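Local coordinates for nisin biosynthesis protein NisC (Lactococcus lactis subsp. lactis, PDB 2G0D), which catalyses the cyclisation that forms the thioether rings of the lantibiotic nisin, as a zinc-containing alpha-toroid enzyme, at residues F124-I129 with L176-I181; E193-G198 with G255-E260; E240-E245 with D259-E264. One frame throughout, in Å; residues are numbered along the deposited sequence.

Interaction 1. Residues F124-I129 with L176-I181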
loop_
_atom_site.group_PDB
_atom_site.type_symbol
_atom_site.label_atom_id
_atom_site.label_comp_id
_atom_site.label_asym_id
_atom_site.label_seq_id
_atom_site.Cartn_x
_atom_site.Cartn_y
_atom_site.Cartn_z
ATOM N N PHE A 124 15.522 10.431 -14.152
ATOM C CA PHE A 124 15.731 9.049 -13.744
ATOM C C PHE A 124 16.982 8.443 -14.406
ATOM O O PHE A 124 17.134 8.487 -15.621
ATOM C CB PHE A 124 14.483 8.207 -14.044
ATOM C CG PHE A 124 14.648 6.747 -13.744
ATOM C CD1 PHE A 124 14.591 6.282 -12.438
ATOM C CD2 PHE A 124 14.854 5.837 -14.768
ATOM C CE1 PHE A 124 14.742 4.936 -12.153
ATOM C CE2 PHE A 124 15.000 4.484 -14.489
ATOM C CZ PHE A 124 14.942 4.035 -13.173
ATOM N N ASN A 125 17.863 7.881 -13.580
ATOM C CA ASN A 125 19.016 7.138 -14.052
ATOM C C ASN A 125 18.862 5.691 -13.628
ATOM O O ASN A 125 18.945 5.378 -12.440
ATOM C CB ASN A 125 20.308 7.735 -13.473
ATOM C CG ASN A 125 21.578 7.175 -14.126
ATOM O OD1 ASN A 125 21.578 6.080 -14.702
ATOM N ND2 ASN A 125 22.669 7.929 -14.026
ATOM N N LEU A 126 18.628 4.819 -14.605
ATOM C CA LEU A 126 18.449 3.381 -14.374
ATOM C C LEU A 126 19.616 2.703 -13.631
ATOM O O LEU A 126 19.411 1.715 -12.914
ATOM C CB LEU A 126 18.165 2.676 -15.706
ATOM C CG LEU A 126 17.911 1.163 -15.758
ATOM C CD1 LEU A 126 16.608 0.787 -15.068
ATOM C CD2 LEU A 126 17.903 0.713 -17.198
ATOM N N GLU A 127 20.830 3.233 -13.800
ATOM C CA GLU A 127 22.009 2.708 -13.097
ATOM C C GLU A 127 21.918 2.863 -11.573
ATOM O O GLU A 127 22.560 2.109 -10.830
ATOM C CB GLU A 127 23.300 3.366 -13.609
ATOM C CG GLU A 127 23.785 2.825 -14.940
ATOM C CD GLU A 127 25.246 3.143 -15.219
ATOM O OE1 GLU A 127 25.926 3.735 -14.345
ATOM O OE2 GLU A 127 25.721 2.803 -16.326
ATOM N N ASN A 128 21.123 3.839 -11.125
ATOM C CA ASN A 128 20.977 4.167 -9.702
ATOM C C ASN A 128 19.610 3.761 -9.151
ATOM O O ASN A 128 19.198 4.217 -8.071
ATOM C CB ASN A 128 21.229 5.664 -9.472
ATOM C CG ASN A 128 22.605 6.109 -9.956
ATOM O OD1 ASN A 128 23.595 5.391 -9.780
ATOM N ND2 ASN A 128 22.671 7.298 -10.573
ATOM N N ILE A 129 18.919 2.896 -9.896
ATOM C CA ILE A 129 17.558 2.458 -9.546
ATOM C C ILE A 129 17.490 1.807 -8.163
ATOM O O ILE A 129 18.243 0.880 -7.847
ATOM C CB ILE A 129 16.894 1.566 -10.648
ATOM C CG1 ILE A 129 15.386 1.382 -10.367
ATOM C CG2 ILE A 129 17.620 0.226 -10.803
ATOM C CD1 ILE A 129 14.619 0.653 -11.468
ATOM N N LEU A 176 20.199 -8.903 -19.144
ATOM C CA LEU A 176 18.926 -9.146 -18.490
ATOM C C LEU A 176 18.957 -8.450 -17.112
ATOM O O LEU A 176 19.969 -8.593 -16.426
ATOM C CB LEU A 176 18.766 -10.658 -18.316
ATOM N N ILE A 177 17.904 -7.698 -16.710
ATOM C CA ILE A 177 17.866 -7.078 -15.348
ATOM C C ILE A 177 16.681 -6.219 -14.766
ATOM O O ILE A 177 16.285 -6.453 -13.652
ATOM C CB ILE A 177 19.285 -6.439 -14.946
ATOM C CG1 ILE A 177 19.979 -7.320 -13.885
ATOM C CG2 ILE A 177 19.177 -4.975 -14.468
ATOM C CD1 ILE A 177 21.357 -6.829 -13.424
ATOM N N SER A 178 16.120 -5.281 -15.531
ATOM C CA SER A 178 15.769 -3.897 -15.061
ATOM C C SER A 178 15.473 -3.531 -13.595
ATOM O O SER A 178 16.127 -2.635 -13.042
ATOM C CB SER A 178 14.790 -3.192 -16.014
ATOM O OG SER A 178 15.412 -2.910 -17.270
ATOM N N LEU A 179 14.485 -4.182 -12.982
ATOM C CA LEU A 179 14.063 -3.858 -11.614
ATOM C C LEU A 179 15.091 -4.294 -10.570
ATOM O O LEU A 179 14.918 -4.053 -9.365
ATOM C CB LEU A 179 12.704 -4.506 -11.313
ATOM N N TYR A 180 16.166 -4.928 -11.039
ATOM C CA TYR A 180 17.215 -5.418 -10.155
ATOM C C TYR A 180 17.845 -4.270 -9.391
ATOM O O TYR A 180 18.115 -3.223 -9.968
ATOM C CB TYR A 180 18.289 -6.150 -10.946
ATOM C CG TYR A 180 19.180 -7.034 -10.104
ATOM C CD1 TYR A 180 20.408 -6.575 -9.634
ATOM C CD2 TYR A 180 18.794 -8.335 -9.786
ATOM C CE1 TYR A 180 21.245 -7.398 -8.875
ATOM C CE2 TYR A 180 19.610 -9.169 -9.020
ATOM C CZ TYR A 180 20.843 -8.699 -8.568
ATOM O OH TYR A 180 21.660 -9.530 -7.808
ATOM N N ILE A 181 18.041 -4.466 -8.086
ATOM C CA ILE A 181 18.611 -3.431 -7.231
ATOM C C ILE A 181 20.020 -3.853 -6.865
ATOM O O ILE A 181 20.219 -4.949 -6.310
ATOM C CB ILE A 181 17.782 -3.210 -5.922
ATOM C CG1 ILE A 181 16.295 -2.958 -6.232
ATOM C CG2 ILE A 181 18.364 -2.058 -5.096
ATOM C CD1 ILE A 181 16.002 -1.683 -7.041
#
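Ile129 lies against the turn around Ser178 and Tyr180. From its CB the side chain splits into two branches. CG1 is anti to the backbone N (chi1 -168°), which leaves CG2 between the backbone N and the carbonyl carbon. Ile129 CG2 meets two backbone oxygens, Tyr180 O at 3.6 Å and Ser178 O at 3.9 Å. CG1 lies in plane at the edge of the Phe124 ring within its own segment. The tip, Ile129 CD1, reaches the same Ser178 O at 3.9 Å. Leu126 CD1 comes to 4.0 Å from Ser178 O, so three methyl groups lie around this one oxygen.

Both segments are loops between helices of the alpha toroid. Segment 124-129 follows helix 100-122. It makes an Asx turn, with Asn125 OD1 accepting from Glu127 N at 3.1 Å, and a short 3-10 segment at 126-127. Segment 176-181 makes a type I beta turn from Ile177 to Tyr180, which brings Ser178 O to the contact. Ser178 OG bonds to Lys171 O.

Ile181 answers from the other segment. Ile181 CD1 sits 3.5 Å from Ile129 O, and Ile181 CG2 is 4.0 Å from the same oxygen. The Ile181 side chain also touches Pro131 and Tyr134 of helix 131-134. Ile129 rests on Leu169, and Leu126 on Asn173.

Interaction 2. Residues E193-G198 with G255-E260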
loop_
_atom_site.group_PDB
_atom_site.type_symbol
_atom_site.label_atom_id
_atom_site.label_comp_id
_atom_site.label_asym_id
_atom_site.label_seq_id
_atom_site.Cartn_x
_atom_site.Cartn_y
_atom_site.Cartn_z
ATOM N N GLU A 193 23.953 -5.330 3.128
ATOM C CA GLU A 193 24.764 -6.445 3.608
ATOM C C GLU A 193 24.045 -7.776 3.408
ATOM O O GLU A 193 24.691 -8.784 3.117
ATOM C CB GLU A 193 25.157 -6.239 5.073
ATOM C CG GLU A 193 26.326 -5.269 5.262
ATOM C CD GLU A 193 26.371 -4.606 6.639
ATOM O OE1 GLU A 193 25.694 -5.075 7.582
ATOM O OE2 GLU A 193 27.103 -3.600 6.776
ATOM N N MET A 194 22.718 -7.784 3.553
ATOM C CA MET A 194 21.927 -8.978 3.218
ATOM C C MET A 194 22.061 -9.300 1.727
ATOM O O MET A 194 22.026 -10.471 1.336
ATOM C CB MET A 194 20.447 -8.815 3.599
ATOM C CG MET A 194 19.576 -10.051 3.323
ATOM S SD MET A 194 17.842 -9.842 3.841
ATOM C CE MET A 194 17.084 -11.347 3.195
ATOM N N TYR A 195 22.237 -8.260 0.910
ATOM C CA TYR A 195 22.287 -8.414 -0.545
ATOM C C TYR A 195 23.581 -7.847 -1.161
ATOM O O TYR A 195 23.528 -6.889 -1.934
ATOM C CB TYR A 195 21.038 -7.790 -1.204
ATOM C CG TYR A 195 19.723 -8.417 -0.767
ATOM C CD1 TYR A 195 19.422 -9.741 -1.102
ATOM C CD2 TYR A 195 18.782 -7.690 -0.021
ATOM C CE1 TYR A 195 18.233 -10.335 -0.711
ATOM C CE2 TYR A 195 17.565 -8.282 0.380
ATOM C CZ TYR A 195 17.313 -9.611 0.029
ATOM O OH TYR A 195 16.155 -10.244 0.397
ATOM N N PRO A 196 24.744 -8.463 -0.854
ATOM C CA PRO A 196 26.035 -7.917 -1.319
ATOM C C PRO A 196 26.238 -7.989 -2.840
ATOM O O PRO A 196 27.128 -7.324 -3.372
ATOM C CB PRO A 196 27.069 -8.777 -0.587
ATOM C CG PRO A 196 26.369 -10.058 -0.311
ATOM C CD PRO A 196 24.920 -9.706 -0.085
ATOM N N LEU A 197 25.426 -8.798 -3.518
ATOM C CA LEU A 197 25.396 -8.849 -4.978
ATOM C C LEU A 197 24.063 -8.319 -5.510
ATOM O O LEU A 197 23.697 -8.551 -6.667
ATOM C CB LEU A 197 25.656 -10.277 -5.476
ATOM C CG LEU A 197 27.023 -10.924 -5.164
ATOM C CD1 LEU A 197 27.065 -12.344 -5.687
ATOM C CD2 LEU A 197 28.189 -10.127 -5.735
ATOM N N GLY A 198 23.340 -7.597 -4.656
ATOM C CA GLY A 198 22.048 -7.025 -5.024
ATOM C C GLY A 198 20.917 -8.043 -5.020
ATOM O O GLY A 198 21.107 -9.200 -4.622
ATOM N N GLY A 255 13.800 -11.404 -1.747
ATOM C CA GLY A 255 14.638 -10.945 -2.854
ATOM C C GLY A 255 15.240 -12.114 -3.617
ATOM O O GLY A 255 15.491 -13.175 -3.031
ATOM N N LEU A 256 15.456 -11.912 -4.925
ATOM C CA LEU A 256 16.090 -12.903 -5.808
ATOM C C LEU A 256 17.363 -12.313 -6.381
ATOM O O LEU A 256 17.360 -11.194 -6.881
ATOM C CB LEU A 256 15.165 -13.333 -6.956
ATOM C CG LEU A 256 13.844 -14.010 -6.590
ATOM C CD1 LEU A 256 13.017 -14.238 -7.830
ATOM C CD2 LEU A 256 14.013 -15.314 -5.813
ATOM N N VAL A 257 18.448 -13.073 -6.298
ATOM C CA VAL A 257 19.783 -12.574 -6.647
ATOM C C VAL A 257 20.121 -12.957 -8.093
ATOM O O VAL A 257 19.582 -13.936 -8.618
ATOM C CB VAL A 257 20.835 -13.074 -5.634
ATOM C CG1 VAL A 257 22.242 -12.726 -6.059
ATOM C CG2 VAL A 257 20.548 -12.507 -4.228
ATOM N N ALA A 258 20.996 -12.163 -8.719
ATOM C CA ALA A 258 21.307 -12.252 -10.148
ATOM C C ALA A 258 21.482 -13.678 -10.649
ATOM O O ALA A 258 20.892 -14.052 -11.665
ATOM C CB ALA A 258 22.548 -11.411 -10.480
ATOM N N ASP A 259 22.283 -14.465 -9.930
ATOM C CA ASP A 259 22.571 -15.850 -10.325
ATOM C C ASP A 259 21.334 -16.754 -10.301
ATOM O O ASP A 259 21.126 -17.548 -11.227
ATOM C CB ASP A 259 23.731 -16.450 -9.498
ATOM C CG ASP A 259 23.482 -16.412 -7.983
ATOM O OD1 ASP A 259 22.588 -15.674 -7.517
ATOM O OD2 ASP A 259 24.204 -17.131 -7.250
ATOM N N GLU A 260 20.518 -16.617 -9.252
ATOM C CA GLU A 260 19.260 -17.345 -9.137
ATOM C C GLU A 260 18.340 -17.030 -10.316
ATOM O O GLU A 260 17.707 -17.935 -10.877
ATOM C CB GLU A 260 18.563 -17.012 -7.816
ATOM C CG GLU A 260 19.394 -17.339 -6.583
ATOM C CD GLU A 260 18.647 -17.089 -5.294
ATOM O OE1 GLU A 260 18.238 -15.934 -5.063
ATOM O OE2 GLU A 260 18.473 -18.053 -4.510
HETATM O O HOH W 1 15.556 -12.814 0.642
#
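Val257 meets Gly198, Leu197 and Tyr195 with its two methyl groups. Val257 CG2 lies 3.4 Å from Gly198 O. At the edge of the Tyr195 ring, near its plane, Val257 CG2 is 4.3 Å from Tyr195 CD1. Val257 CG1 is anti to the backbone N (chi1 173°) and meets Leu197 CB at 4.2 Å. Tyr195 OH lies beside Gly255, which has no side chain in the way. Tyr195 OH and Gly255 N are 3.4 Å apart, at too poor an angle for a direct bond. A water 2.7 Å from Tyr195 OH links them, and its bond from Gly255 N is weak.

Around these groups, Met194 CG lies over the centre of one face of the Tyr195 ring. Gly198 N bonds to Tyr195 O and closes a type I beta turn. Glu260 OE1 takes Val257 N on its anti lone pair, in a nearly straight bond (3.1 Å, 172°). Glu260 OE2 forms a salt bridge with Lys253 and accepts from Ile267 N and Arg268 N. Strand 255-256 pairs antiparallel with strand 200-201. Val257 is at the N-cap of helix 258-263. Its N donates to Glu260, three residues on, as in one half of a capping box; valine cannot supply the other half.

Interaction 3. Residues E240-E245 with D259-E264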
loop_
_atom_site.group_PDB
_atom_site.type_symbol
_atom_site.label_atom_id
_atom_site.label_comp_id
_atom_site.label_asym_id
_atom_site.label_seq_id
_atom_site.Cartn_x
_atom_site.Cartn_y
_atom_site.Cartn_z
ATOM N N GLU A 240 5.535 -17.285 -10.412
ATOM C CA GLU A 240 5.295 -18.705 -10.629
ATOM C C GLU A 240 6.607 -19.478 -10.683
ATOM O O GLU A 240 6.687 -20.605 -10.177
ATOM C CB GLU A 240 4.485 -18.952 -11.928
ATOM C CG GLU A 240 2.976 -18.646 -11.829
ATOM C CD GLU A 240 2.251 -19.563 -10.839
ATOM O OE1 GLU A 240 1.696 -20.603 -11.262
ATOM O OE2 GLU A 240 2.245 -19.243 -9.626
ATOM N N LYS A 241 7.631 -18.876 -11.288
ATOM C CA LYS A 241 8.904 -19.579 -11.478
ATOM C C LYS A 241 9.665 -19.730 -10.165
ATOM O O LYS A 241 10.197 -20.802 -9.875
ATOM C CB LYS A 241 9.797 -18.895 -12.522
ATOM C CG LYS A 241 10.740 -19.864 -13.279
ATOM C CD LYS A 241 9.991 -20.550 -14.450
ATOM C CE LYS A 241 10.910 -21.351 -15.365
ATOM N NZ LYS A 241 11.349 -22.658 -14.757
ATOM N N PHE A 242 9.711 -18.661 -9.376
ATOM C CA PHE A 242 10.561 -18.648 -8.187
ATOM C C PHE A 242 9.841 -19.024 -6.874
ATOM O O PHE A 242 10.454 -18.990 -5.798
ATOM C CB PHE A 242 11.348 -17.336 -8.095
ATOM C CG PHE A 242 12.390 -17.174 -9.192
ATOM C CD1 PHE A 242 12.144 -16.358 -10.293
ATOM C CD2 PHE A 242 13.616 -17.845 -9.120
ATOM C CE1 PHE A 242 13.115 -16.210 -11.308
ATOM C CE2 PHE A 242 14.577 -17.715 -10.130
ATOM C CZ PHE A 242 14.322 -16.892 -11.221
ATOM N N GLU A 243 8.559 -19.393 -6.963
ATOM C CA GLU A 243 7.810 -19.903 -5.802
ATOM C C GLU A 243 8.555 -21.074 -5.159
ATOM O O GLU A 243 9.060 -21.962 -5.866
ATOM C CB GLU A 243 6.406 -20.357 -6.183
ATOM C CG GLU A 243 5.615 -20.854 -4.988
ATOM C CD GLU A 243 4.222 -21.389 -5.330
ATOM O OE1 GLU A 243 3.807 -21.368 -6.512
ATOM O OE2 GLU A 243 3.535 -21.841 -4.389
ATOM N N LEU A 244 8.642 -21.065 -3.828
ATOM C CA LEU A 244 9.283 -22.178 -3.113
ATOM C C LEU A 244 8.408 -23.432 -3.159
ATOM O O LEU A 244 7.216 -23.383 -3.492
ATOM C CB LEU A 244 9.669 -21.799 -1.679
ATOM C CG LEU A 244 10.618 -20.603 -1.550
ATOM C CD1 LEU A 244 10.849 -20.217 -0.072
ATOM C CD2 LEU A 244 11.939 -20.880 -2.271
ATOM N N GLU A 245 9.010 -24.560 -2.820
ATOM C CA GLU A 245 8.455 -25.835 -3.221
ATOM C C GLU A 245 8.122 -26.706 -2.022
ATOM O O GLU A 245 8.745 -26.577 -0.951
ATOM C CB GLU A 245 9.434 -26.527 -4.184
ATOM C CG GLU A 245 9.340 -25.979 -5.619
ATOM C CD GLU A 245 10.585 -26.197 -6.481
ATOM O OE1 GLU A 245 10.577 -25.681 -7.628
ATOM O OE2 GLU A 245 11.567 -26.853 -6.040
ATOM N N ASP A 259 22.283 -14.465 -9.930
ATOM C CA ASP A 259 22.571 -15.850 -10.325
ATOM C C ASP A 259 21.334 -16.754 -10.301
ATOM O O ASP A 259 21.126 -17.548 -11.227
ATOM C CB ASP A 259 23.731 -16.450 -9.498
ATOM C CG ASP A 259 23.482 -16.412 -7.983
ATOM O OD1 ASP A 259 22.588 -15.674 -7.517
ATOM O OD2 ASP A 259 24.204 -17.131 -7.250
ATOM N N GLU A 260 20.518 -16.617 -9.252
ATOM C CA GLU A 260 19.260 -17.345 -9.137
ATOM C C GLU A 260 18.340 -17.030 -10.316
ATOM O O GLU A 260 17.707 -17.935 -10.877
ATOM C CB GLU A 260 18.563 -17.012 -7.816
ATOM C CG GLU A 260 19.394 -17.339 -6.583
ATOM C CD GLU A 260 18.647 -17.089 -5.294
ATOM O OE1 GLU A 260 18.238 -15.934 -5.063
ATOM O OE2 GLU A 260 18.473 -18.053 -4.510
ATOM N N LEU A 261 18.271 -15.749 -10.678
ATOM C CA LEU A 261 17.510 -15.299 -11.840
ATOM C C LEU A 261 18.066 -15.904 -13.137
ATOM O O LEU A 261 17.301 -16.379 -13.985
ATOM C CB LEU A 261 17.499 -13.762 -11.916
ATOM C CG LEU A 261 16.754 -13.018 -10.794
ATOM C CD1 LEU A 261 17.103 -11.541 -10.736
ATOM C CD2 LEU A 261 15.270 -13.194 -10.976
ATOM N N LYS A 262 19.394 -15.895 -13.279
ATOM C CA LYS A 262 20.055 -16.491 -14.448
ATOM C C LYS A 262 19.795 -17.993 -14.516
ATOM O O LYS A 262 19.492 -18.522 -15.576
ATOM C CB LYS A 262 21.562 -16.215 -14.433
ATOM C CG LYS A 262 21.941 -14.758 -14.702
ATOM C CD LYS A 262 23.466 -14.569 -14.870
ATOM C CE LYS A 262 23.968 -15.085 -16.220
ATOM N NZ LYS A 262 25.414 -14.801 -16.452
ATOM N N LYS A 263 19.886 -18.669 -13.371
ATOM C CA LYS A 263 19.611 -20.103 -13.301
ATOM C C LYS A 263 18.129 -20.434 -13.513
ATOM O O LYS A 263 17.796 -21.491 -14.051
ATOM C CB LYS A 263 20.131 -20.709 -11.982
ATOM C CG LYS A 263 20.000 -22.238 -11.935
ATOM C CD LYS A 263 21.226 -22.967 -11.382
ATOM C CE LYS A 263 21.171 -23.121 -9.862
ATOM N NZ LYS A 263 19.773 -22.990 -9.335
ATOM N N GLU A 264 17.256 -19.513 -13.096
ATOM C CA GLU A 264 15.795 -19.704 -13.072
ATOM C C GLU A 264 15.335 -20.659 -11.956
ATOM O O GLU A 264 14.209 -21.162 -11.992
ATOM C CB GLU A 264 15.233 -20.152 -14.432
ATOM C CG GLU A 264 15.358 -19.144 -15.581
ATOM C CD GLU A 264 15.356 -19.829 -16.947
ATOM O OE1 GLU A 264 14.860 -20.976 -17.039
ATOM O OE2 GLU A 264 15.861 -19.230 -17.930
#
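Phe242 makes the aromatic part of the contact, reaching the last turn of helix 258-263 from the end of helix 226-242. Its CG is anti to the carbonyl carbon (chi1 -67°), on the side of helix 258-263. The ring turns an edge to the backbone: Phe242 CE2 is 3.2 Å from Glu260 O, which lies near the ring plane. Phe242 CE2 also meets Glu264 C at 3.5 Å, and Phe242 CZ meets Leu261 CA at 3.6 Å, both obliquely.

The apolar part is Phe242 with Leu261. The two side chains cross at about a right angle, with Phe242 CE1 3.7 Å from Leu261 CD2. Both side chains also touch Leu256 in strand 255-256. The aliphatic part of the lysine at 241 packs on the backbone, with Lys241 CG 3.9 Å from Glu264 O.

The charged part is looser. Lys241 NZ and Glu264 OE1 are 4.5 Å apart, too far for a salt bridge. Glu264 leaves the helix with a positive phi, and its N bonds only weakly to Glu260 O and Leu261 O. Farther out, Glu240 and Glu243 form salt bridges with Lys303.

The chemistry is therefore mainly packing of a buried ring on a helix end. The C-H edge of Phe242 is slightly positive, so it is probably a better neighbour for the Glu260 carbonyl than a ring face would be. The attraction between Lys241 and Glu264, at an exposed margin, is likely to be modest.

Overall arrangement
Tyr180 of interaction 1 joins all three contacts. Tyr180 OH is 2.5 Å from Leu197 O and 2.9 Å from Ala258 N, both probable hydrogen bonds into interaction 2, and Tyr180 CD2 packs on Leu261 CD1 of interaction 3 at 3.7 Å. Interactions 2 and 3 share Asp259 and Glu260 and both use helix 258-263. Leu256 CD1 packs on Phe242 CG. The centres of interactions 2 and 3 are about 12 Å apart, those of 1 and 2 about 14 Å, and those of 1 and 3 about 20 Å. None of the three supplies the zinc ligands Cys278, Cys324 and His325. The side chain of Tyr195 is about 13 Å from the zinc ion.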